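Local coordinates for protein cadherin-23 (Mus musculus, PDB 5UZ8) that probably serves calcium-dependent cell adhesion and mechanotransduction in hearing, through extracellular cadherin repeats that bind calcium ions at their junctions, at residues T230-N235 / L311-I316; T240-M245 / G277-Q282; S261-G266 / N292-A297; P221-P226 / G307-L312. All coordinates share one frame; numbering follows the deposited sequence.

In the fold
All four contacts lie in or lead into the last of the three cadherin repeats. Contacts 1, 3 and 4 belong to one mixed sheet or to the loop leading into it. Contact 2 is in the facing three-stranded sheet. Contacts 1 and 2, with centres about 11 Å apart, meet across the core, where T230 CG2 lies 3.4 Å from V242 CG1. Contacts 3 and 4 have centres about 10 Å apart, and strands 290-298 and 306-316, one from each, are neighbours in the sheet. M245 of contact 2 touches V295 of contact 3 and T309 of contact 4. Contact 4 is nearest the calcium junction: the side chain of P221 is about 5 Å from a calcium ion and about 9 Å from glutathione.

Contact 1. Residues T230-N235 / L311-I316; sequences TSVYEN and LLVEVI
I316 leans over Y233 and S231 at the end of a parallel strand pairing. Its CB carries two branches. CG1 lies between the backbone N and the carbonyl carbon (chi1 54°), and from there it meets Y233 CD1 at 3.6 Å. CD1 continues outward to 3.7 Å from Y233 CE1. This methyl sits over one face of the tyrosine ring, offset toward the rim, in a CH-pi contact. CD1 also lies 3.8 Å from S231 CB. The second branch, CG2, reaches S231 OG at 4.0 Å. An alanine at I316 would probably leave this face of the Y233 ring without its aliphatic cover and set the ring freer to turn.

Beside it, S231 OG donates to the anti lone pair of E314 OE1. E314 has two conformers, so this bond may hold only part of the time. On the other face, V232 CG2 packs on V313 CG1 at 3.7 Å. V315 CG1 lies 3.5 Å from E234 N. Five backbone bonds join the strands, from T230 N to L312 O through to E234 N and I316 O. Beyond the pairing, E234 OE1 accepts a bond from V318 N.

This is the parallel pairing of the A and G strands, first and last of the cadherin beta sandwich. Strand 227-233 forms an edge of the mixed sheet, and strand 306-316 separates it from strand 290-298. The valine face turns inward: T230 and V232 touch V242 of strand 241-244 in the opposing sheet.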
# COMPACT_ATOMS: atom_id res chain seq x y z
N THR A 230 38.42 -41.84 -7.15
CA THR A 230 39.48 -41.78 -6.16
C THR A 230 40.17 -43.14 -6.02
O THR A 230 39.73 -44.13 -6.63
CB THR A 230 38.93 -41.33 -4.78
OG1 THR A 230 40.05 -41.11 -3.89
CG2 THR A 230 38.02 -42.38 -4.19
N SER A 231 41.25 -43.15 -5.25
CA SER A 231 42.04 -44.37 -5.06
C SER A 231 42.27 -44.58 -3.61
O SER A 231 42.46 -43.63 -2.85
CB SER A 231 43.42 -44.27 -5.73
OG SER A 231 43.31 -44.20 -7.14
N VAL A 232 42.32 -45.85 -3.23
CA VAL A 232 42.62 -46.25 -1.87
C VAL A 232 43.79 -47.24 -1.97
O VAL A 232 43.77 -48.13 -2.83
CB VAL A 232 41.37 -46.91 -1.25
CG1 VAL A 232 41.60 -47.35 0.17
CG2 VAL A 232 40.21 -45.93 -1.29
N TYR A 233 44.76 -47.13 -1.08
CA TYR A 233 45.81 -48.16 -1.01
C TYR A 233 45.24 -49.51 -0.58
O TYR A 233 44.33 -49.56 0.24
CB TYR A 233 46.96 -47.75 -0.07
CG TYR A 233 47.84 -46.68 -0.66
CD1 TYR A 233 48.73 -46.98 -1.70
CD2 TYR A 233 47.76 -45.36 -0.21
CE1 TYR A 233 49.52 -45.97 -2.27
CE2 TYR A 233 48.56 -44.36 -0.76
CZ TYR A 233 49.42 -44.68 -1.79
OH TYR A 233 50.21 -43.68 -2.33
N GLU A 234 45.74 -50.59 -1.18
CA GLU A 234 45.47 -51.95 -0.72
C GLU A 234 45.82 -52.09 0.77
O GLU A 234 46.71 -51.39 1.25
CB GLU A 234 46.30 -52.97 -1.53
CG GLU A 234 47.81 -52.76 -1.44
CD GLU A 234 48.64 -53.74 -2.27
OE1 GLU A 234 49.89 -53.58 -2.29
OE2 GLU A 234 48.07 -54.65 -2.93
N ASN A 235 45.11 -52.98 1.48
CA ASN A 235 45.48 -53.42 2.85
C ASN A 235 45.49 -52.32 3.91
O ASN A 235 46.23 -52.45 4.91
CB ASN A 235 46.86 -54.11 2.87
CG ASN A 235 46.91 -55.32 1.99
OD1 ASN A 235 45.99 -56.12 2.00
ND2 ASN A 235 48.00 -55.50 1.26
N LEU A 311 30.73 -42.66 -7.68
CA LEU A 311 32.06 -42.56 -7.08
C LEU A 311 32.83 -43.83 -7.47
O LEU A 311 32.47 -44.93 -7.05
CB LEU A 311 31.99 -42.42 -5.56
CG LEU A 311 33.31 -42.50 -4.78
CD1 LEU A 311 34.27 -41.40 -5.20
CD2 LEU A 311 33.09 -42.48 -3.27
N LEU A 312 33.83 -43.67 -8.33
CA LEU A 312 34.69 -44.78 -8.73
C LEU A 312 35.79 -44.89 -7.68
O LEU A 312 36.43 -43.90 -7.36
CB LEU A 312 35.29 -44.54 -10.10
CG LEU A 312 36.45 -45.44 -10.51
CD1 LEU A 312 36.13 -46.94 -10.37
CD2 LEU A 312 36.88 -45.07 -11.92
N VAL A 313 35.99 -46.09 -7.14
CA VAL A 313 37.11 -46.32 -6.21
C VAL A 313 37.99 -47.43 -6.75
O VAL A 313 37.51 -48.55 -6.95
CB VAL A 313 36.62 -46.73 -4.83
CG1 VAL A 313 37.81 -46.87 -3.88
CG2 VAL A 313 35.61 -45.73 -4.30
N GLU A 314 39.25 -47.11 -7.02
CA GLU A 314 40.23 -48.12 -7.44
C GLU A 314 41.19 -48.36 -6.30
O GLU A 314 41.38 -47.51 -5.43
CB GLU A 314 40.97 -47.70 -8.73
CG GLU A 314 41.95 -46.54 -8.59
CD GLU A 314 42.93 -46.45 -9.75
OE1 GLU A 314 43.90 -45.65 -9.66
OE2 GLU A 314 42.74 -47.19 -10.75
N VAL A 315 41.79 -49.55 -6.27
CA VAL A 315 42.67 -49.90 -5.18
C VAL A 315 44.07 -49.94 -5.78
O VAL A 315 44.28 -50.61 -6.79
CB VAL A 315 42.31 -51.24 -4.53
CG1 VAL A 315 43.25 -51.55 -3.38
CG2 VAL A 315 40.85 -51.24 -4.05
N ILE A 316 45.00 -49.24 -5.17
CA ILE A 316 46.36 -49.16 -5.74
C ILE A 316 47.36 -49.92 -4.88
O ILE A 316 47.24 -50.00 -3.64
CB ILE A 316 46.82 -47.71 -5.99
CG1 ILE A 316 46.71 -46.86 -4.72
CG2 ILE A 316 46.00 -47.10 -7.13
CD1 ILE A 316 46.98 -45.39 -4.93

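Contact 2. Residues T240-M245 / G277-Q282; sequences TSVITM and GLVTTQ
V242 and I243 both face V279, which makes a classic beta bulge in this antiparallel pairing. V242 N donates to V279 O at 2.8 Å, and V279 N donates to I243 O at the same distance of 2.8 Å. V279 is thus gripped at both backbone polar atoms by two successive residues. Its side chain fills the inner side: CG1 meets V242 CB, and CG2 reaches M245 CG at 3.9 Å. The I243 and V279 side chains lie side by side, pointing the same way, with I243 CG2 near V279 CB. On the other face, L278 CD1 touches T244 OG1 at 3.6 Å, while CD2 rests near S241 OG.

The ends are held by further bonds. M245 N points straight at G277 O (2.9 Å), from above the carbonyl plane. G277 has a positive phi, and a CB there would collide with M245 O. At the far end T281 OG1 stands between its own N and carbonyl carbon (chi1 58°), where it takes a 3.2 Å bond from T240 N. T281 N returns a bond to T240 O.

In a second shell, S276 OG accepts from L278 N, and P237 O holds T240 OG1. Strand 278-281 runs in the middle of its sheet, flanked by strands 241-244 and 270-272. Across the core, I243 packs on L311 and M245 on T309 of strand 306-316.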
# COMPACT_ATOMS: atom_id res chain seq x y z
N THR A 240 39.45 -46.18 7.05
CA THR A 240 40.35 -45.32 6.28
C THR A 240 39.51 -44.32 5.47
O THR A 240 38.55 -44.70 4.78
CB THR A 240 41.26 -46.17 5.36
OG1 THR A 240 42.12 -46.97 6.17
CG2 THR A 240 42.13 -45.30 4.45
N SER A 241 39.85 -43.04 5.58
CA SER A 241 39.16 -42.01 4.78
C SER A 241 39.39 -42.18 3.30
O SER A 241 40.51 -42.45 2.88
CB SER A 241 39.62 -40.64 5.20
OG SER A 241 39.12 -40.40 6.49
N VAL A 242 38.34 -42.01 2.51
CA VAL A 242 38.40 -42.17 1.05
C VAL A 242 38.23 -40.82 0.35
O VAL A 242 39.09 -40.39 -0.45
CB VAL A 242 37.32 -43.15 0.57
CG1 VAL A 242 37.30 -43.26 -0.94
CG2 VAL A 242 37.55 -44.51 1.23
N ILE A 243 37.13 -40.14 0.68
CA ILE A 243 36.78 -38.89 0.04
C ILE A 243 35.65 -38.29 0.86
O ILE A 243 34.93 -39.04 1.55
CB ILE A 243 36.28 -39.13 -1.41
CG1 ILE A 243 36.14 -37.81 -2.17
CG2 ILE A 243 34.99 -39.97 -1.46
CD1 ILE A 243 35.98 -38.05 -3.67
N THR A 244 35.52 -36.96 0.83
CA THR A 244 34.34 -36.29 1.39
C THR A 244 33.43 -35.79 0.27
O THR A 244 33.85 -35.02 -0.62
CB THR A 244 34.75 -35.13 2.30
OG1 THR A 244 35.49 -35.65 3.40
CG2 THR A 244 33.53 -34.36 2.82
N MET A 245 32.18 -36.24 0.33
CA MET A 245 31.19 -35.94 -0.69
C MET A 245 30.39 -34.74 -0.21
O MET A 245 30.11 -34.61 1.00
CB MET A 245 30.27 -37.13 -0.90
CG MET A 245 30.97 -38.40 -1.38
SD MET A 245 31.97 -38.19 -2.87
CE MET A 245 30.72 -37.76 -4.08
N GLY A 277 29.33 -36.39 5.15
CA GLY A 277 29.67 -36.80 3.80
C GLY A 277 30.99 -37.53 3.68
O GLY A 277 31.42 -37.86 2.58
N LEU A 278 31.65 -37.82 4.80
CA LEU A 278 32.93 -38.52 4.73
C LEU A 278 32.69 -40.00 4.42
O LEU A 278 31.99 -40.69 5.17
CB LEU A 278 33.69 -38.41 6.04
CG LEU A 278 35.02 -39.20 6.14
CD1 LEU A 278 35.98 -38.79 5.04
CD2 LEU A 278 35.69 -38.97 7.49
N VAL A 279 33.31 -40.47 3.34
CA VAL A 279 33.30 -41.88 2.97
C VAL A 279 34.56 -42.56 3.56
O VAL A 279 35.68 -42.05 3.36
CB VAL A 279 33.28 -42.06 1.45
CG1 VAL A 279 33.34 -43.54 1.05
CG2 VAL A 279 32.03 -41.40 0.84
N THR A 280 34.35 -43.68 4.26
CA THR A 280 35.41 -44.53 4.78
C THR A 280 35.26 -45.96 4.32
O THR A 280 34.17 -46.37 3.88
CB THR A 280 35.42 -44.52 6.31
OG1 THR A 280 34.09 -44.80 6.77
CG2 THR A 280 35.90 -43.17 6.84
N THR A 281 36.35 -46.72 4.41
CA THR A 281 36.32 -48.15 4.08
C THR A 281 35.71 -48.89 5.28
O THR A 281 35.82 -48.40 6.41
CB THR A 281 37.72 -48.71 3.82
OG1 THR A 281 38.56 -48.50 4.99
CG2 THR A 281 38.35 -48.02 2.58
N GLN A 282 35.06 -50.02 5.02
CA GLN A 282 34.57 -50.91 6.10
C GLN A 282 35.52 -52.10 6.31
O GLN A 282 35.35 -52.88 7.25
CB GLN A 282 33.14 -51.44 5.81
CG GLN A 282 31.99 -50.45 5.99
CD GLN A 282 30.61 -51.13 6.06
OE1 GLN A 282 30.43 -52.12 6.78
NE2 GLN A 282 29.63 -50.60 5.31

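Contact 3. Residues S261-G266 / N292-A297; sequences SLEGPG and NLTVVA
S261 and V296 form an antiparallel hydrogen-bonded pair. S261 N donates to V296 O, and V296 N donates to S261 O at 2.8 Å with an N-H...O angle of 172°. E263 and T294 form another hydrogen-bonded pair, whose return bond from T294 N to E263 O is longer at 3.2 Å. L262 and V295 lie between them as a non-hydrogen-bonded pair.

Side-chain packing falls on both faces. L262 CD2 lies alongside V295 CG2 at 3.9 Å, the two side chains pointing the same way into the core. On the opposite face the extended E263 side chain crosses V296, and its CD rests 3.7 Å from V296 CG2. The charged group therefore meets a methyl here. Past the strand end, L293 CD2 packs on G266 CA at 3.4 Å. A CB at G266 would clash with that methyl.

The water contacts sit at the two ends. One water bonds S261 OG at 2.8 Å and donates weakly to V296 O. Another donates to N292 O at 2.6 Å and to E263 O, tying the strands together where they diverge.

L262 also touches F270 and V272 of the facing sheet, and L293 touches F270. The pairing joins edge strand 259-263 to inner strand 290-298, the C and F strands of the Greek-key beta sandwich of a cadherin repeat.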
# COMPACT_ATOMS: atom_id res chain seq x y z
N SER A 261 23.94 -41.15 1.91
CA SER A 261 23.90 -42.59 2.00
C SER A 261 24.61 -43.14 0.76
O SER A 261 24.90 -42.38 -0.19
CB SER A 261 22.46 -43.09 2.09
OG SER A 261 21.71 -42.64 0.97
N LEU A 262 24.94 -44.42 0.82
CA LEU A 262 25.48 -45.16 -0.32
C LEU A 262 24.50 -46.22 -0.81
O LEU A 262 23.76 -46.82 -0.01
CB LEU A 262 26.76 -45.89 0.07
CG LEU A 262 27.86 -45.00 0.62
CD1 LEU A 262 29.08 -45.82 1.01
CD2 LEU A 262 28.22 -43.92 -0.39
N GLU A 263 24.57 -46.48 -2.11
CA GLU A 263 23.74 -47.49 -2.78
C GLU A 263 24.57 -48.30 -3.76
O GLU A 263 25.68 -47.90 -4.15
CB GLU A 263 22.57 -46.82 -3.53
CG GLU A 263 21.37 -46.52 -2.67
CD GLU A 263 20.27 -45.80 -3.43
OE1 GLU A 263 20.34 -45.71 -4.68
OE2 GLU A 263 19.35 -45.30 -2.78
N GLY A 264 24.05 -49.48 -4.09
CA GLY A 264 24.62 -50.31 -5.15
C GLY A 264 25.71 -51.27 -4.71
O GLY A 264 26.01 -51.34 -3.52
N PRO A 265 26.34 -51.99 -5.67
CA PRO A 265 27.19 -53.16 -5.45
C PRO A 265 28.42 -53.01 -4.56
O PRO A 265 29.04 -54.01 -4.19
CB PRO A 265 27.61 -53.56 -6.88
CG PRO A 265 27.38 -52.33 -7.69
CD PRO A 265 26.12 -51.79 -7.11
N GLY A 266 28.79 -51.80 -4.20
CA GLY A 266 29.87 -51.66 -3.23
C GLY A 266 29.48 -51.11 -1.89
O GLY A 266 30.36 -50.81 -1.08
N ASN A 292 32.10 -49.00 -8.34
CA ASN A 292 31.40 -47.77 -8.77
C ASN A 292 30.18 -47.64 -7.88
O ASN A 292 29.17 -48.28 -8.05
CB ASN A 292 31.08 -47.71 -10.26
CG ASN A 292 30.99 -46.25 -10.78
OD1 ASN A 292 31.26 -45.31 -10.06
ND2 ASN A 292 30.63 -46.10 -12.03
N LEU A 293 30.35 -46.80 -6.87
CA LEU A 293 29.36 -46.59 -5.81
C LEU A 293 28.40 -45.51 -6.25
O LEU A 293 28.76 -44.64 -7.09
CB LEU A 293 30.04 -46.13 -4.53
CG LEU A 293 31.15 -47.04 -4.01
CD1 LEU A 293 31.86 -46.45 -2.78
CD2 LEU A 293 30.58 -48.39 -3.71
N THR A 294 27.18 -45.58 -5.73
CA THR A 294 26.22 -44.52 -5.92
C THR A 294 26.08 -43.78 -4.61
O THR A 294 25.77 -44.41 -3.59
CB THR A 294 24.86 -45.08 -6.35
OG1 THR A 294 25.01 -45.70 -7.62
CG2 THR A 294 23.87 -43.96 -6.49
N VAL A 295 26.36 -42.48 -4.63
CA VAL A 295 26.29 -41.64 -3.42
C VAL A 295 24.99 -40.87 -3.55
O VAL A 295 24.72 -40.28 -4.60
CB VAL A 295 27.47 -40.68 -3.33
CG1 VAL A 295 27.43 -39.85 -2.05
CG2 VAL A 295 28.79 -41.45 -3.38
N VAL A 296 24.19 -40.88 -2.49
CA VAL A 296 22.88 -40.24 -2.50
C VAL A 296 22.88 -39.15 -1.45
O VAL A 296 23.35 -39.39 -0.34
CB VAL A 296 21.79 -41.25 -2.13
CG1 VAL A 296 20.39 -40.64 -2.24
CG2 VAL A 296 21.91 -42.51 -2.95
N ALA A 297 22.34 -37.97 -1.79
CA ALA A 297 22.09 -36.89 -0.83
C ALA A 297 20.59 -36.70 -0.80
O ALA A 297 19.99 -36.59 -1.85
CB ALA A 297 22.78 -35.60 -1.25
O HOH W 1 20.67 -40.11 1.40
O HOH W 2 26.79 -48.48 -6.99

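Contact 4. Residues P221-P226 / G307-L312; sequences PQFSKP and GTTMLL
F223 and T309 form the tight part of this contact. T309 CG2 stands over the centre of the phenyl ring, 3.5 Å from its centroid and 14° off the normal, in a close CH-pi contact. The two side chains cross at about a right angle. G307 O lies in the plane of the ring at its edge, 3.6 Å from F223 CE2. T309 OG1 is anti to its own backbone N (chi1 -174°), and from there it donates to a lone pair of K225 O at 2.8 Å. An alanine at F223 would probably open a gap beside T309 and leave the T309 methyl without its aromatic partner.

G307 is also close: its CA lies 3.4 Å from P221 O, and a CB on it would overlap that oxygen.

The other side is looser. A water accepts from F223 N at 3.0 Å and donates to T308 O at 2.8 Å, bridging the two backbones. K225 and P226 start their side chains away from the strand. P226 O takes a bond from M310 N.

The loop 221-226 comes from the calcium-binding junction between repeats, with the P221 side chain about 5 Å from a calcium ion. It leads into strand 227-233. Strand 306-316, which it borders, continues between strands 227-233 and 290-298, and F223 also touches A297 of strand 290-298.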
# COMPACT_ATOMS: atom_id res chain seq x y z
N PRO A 221 18.57 -31.97 -4.09
CA PRO A 221 20.02 -31.95 -3.86
C PRO A 221 20.81 -32.24 -5.13
O PRO A 221 20.36 -33.03 -5.97
CB PRO A 221 20.22 -33.07 -2.86
CG PRO A 221 18.90 -33.19 -2.16
CD PRO A 221 17.88 -32.93 -3.21
N GLN A 222 21.94 -31.56 -5.30
CA GLN A 222 22.79 -31.73 -6.49
C GLN A 222 24.20 -31.92 -6.07
O GLN A 222 24.68 -31.18 -5.20
CB GLN A 222 22.96 -30.43 -7.34
CG GLN A 222 21.79 -29.82 -7.94
CD GLN A 222 22.21 -28.56 -8.71
OE1 GLN A 222 22.25 -27.44 -8.15
NE2 GLN A 222 22.59 -28.76 -9.96
N PHE A 223 24.88 -32.82 -6.77
CA PHE A 223 26.34 -32.83 -6.79
C PHE A 223 26.90 -32.04 -8.00
O PHE A 223 26.23 -31.84 -9.02
CB PHE A 223 26.83 -34.27 -6.82
CG PHE A 223 26.50 -35.05 -5.57
CD1 PHE A 223 27.37 -35.07 -4.49
CD2 PHE A 223 25.32 -35.76 -5.48
CE1 PHE A 223 27.07 -35.81 -3.35
CE2 PHE A 223 25.01 -36.51 -4.34
CZ PHE A 223 25.88 -36.52 -3.27
N SER A 224 28.16 -31.63 -7.88
CA SER A 224 28.79 -30.76 -8.89
C SER A 224 29.04 -31.45 -10.23
O SER A 224 29.08 -30.78 -11.27
CB SER A 224 30.12 -30.24 -8.36
OG SER A 224 31.03 -31.31 -8.16
N LYS A 225 29.21 -32.77 -10.21
CA LYS A 225 29.39 -33.53 -11.43
C LYS A 225 28.87 -34.96 -11.24
O LYS A 225 28.67 -35.37 -10.11
CB LYS A 225 30.87 -33.51 -11.84
CG LYS A 225 31.81 -34.09 -10.80
CD LYS A 225 33.27 -33.91 -11.20
CE LYS A 225 34.17 -34.42 -10.09
NZ LYS A 225 35.59 -34.47 -10.50
N PRO A 226 28.65 -35.69 -12.34
CA PRO A 226 28.06 -37.00 -12.25
C PRO A 226 29.01 -38.15 -11.90
O PRO A 226 28.54 -39.27 -11.66
CB PRO A 226 27.45 -37.20 -13.65
CG PRO A 226 28.37 -36.44 -14.56
CD PRO A 226 28.76 -35.23 -13.74
N GLY A 307 19.30 -36.52 -4.76
CA GLY A 307 20.17 -36.38 -5.89
C GLY A 307 21.30 -37.39 -5.69
O GLY A 307 21.60 -37.78 -4.56
N THR A 308 21.91 -37.81 -6.79
CA THR A 308 23.00 -38.78 -6.72
C THR A 308 24.20 -38.35 -7.56
O THR A 308 24.14 -37.45 -8.40
CB THR A 308 22.60 -40.20 -7.21
OG1 THR A 308 22.16 -40.14 -8.57
CG2 THR A 308 21.51 -40.81 -6.34
N THR A 309 25.30 -39.02 -7.28
CA THR A 309 26.46 -39.02 -8.15
C THR A 309 27.13 -40.37 -8.00
O THR A 309 26.78 -41.16 -7.11
CB THR A 309 27.41 -37.87 -7.80
OG1 THR A 309 28.46 -37.83 -8.77
CG2 THR A 309 27.99 -38.02 -6.43
N MET A 310 28.05 -40.66 -8.93
CA MET A 310 28.78 -41.92 -8.90
C MET A 310 30.19 -41.67 -8.38
O MET A 310 30.77 -40.59 -8.60
CB MET A 310 28.79 -42.57 -10.29
CG MET A 310 27.41 -42.97 -10.80
SD MET A 310 26.45 -43.92 -9.60
CE MET A 310 24.81 -44.00 -10.33
N LEU A 311 30.73 -42.66 -7.68
CA LEU A 311 32.06 -42.56 -7.08
C LEU A 311 32.83 -43.83 -7.47
O LEU A 311 32.47 -44.93 -7.05
CB LEU A 311 31.99 -42.42 -5.56
CG LEU A 311 33.31 -42.50 -4.78
CD1 LEU A 311 34.27 -41.40 -5.20
CD2 LEU A 311 33.09 -42.48 -3.27
N LEU A 312 33.83 -43.67 -8.33
CA LEU A 312 34.69 -44.78 -8.73
C LEU A 312 35.79 -44.89 -7.68
O LEU A 312 36.43 -43.90 -7.36
CB LEU A 312 35.29 -44.54 -10.10
CG LEU A 312 36.45 -45.44 -10.51
CD1 LEU A 312 36.13 -46.94 -10.37
CD2 LEU A 312 36.88 -45.07 -11.92
O HOH W 3 23.32 -34.78 -8.45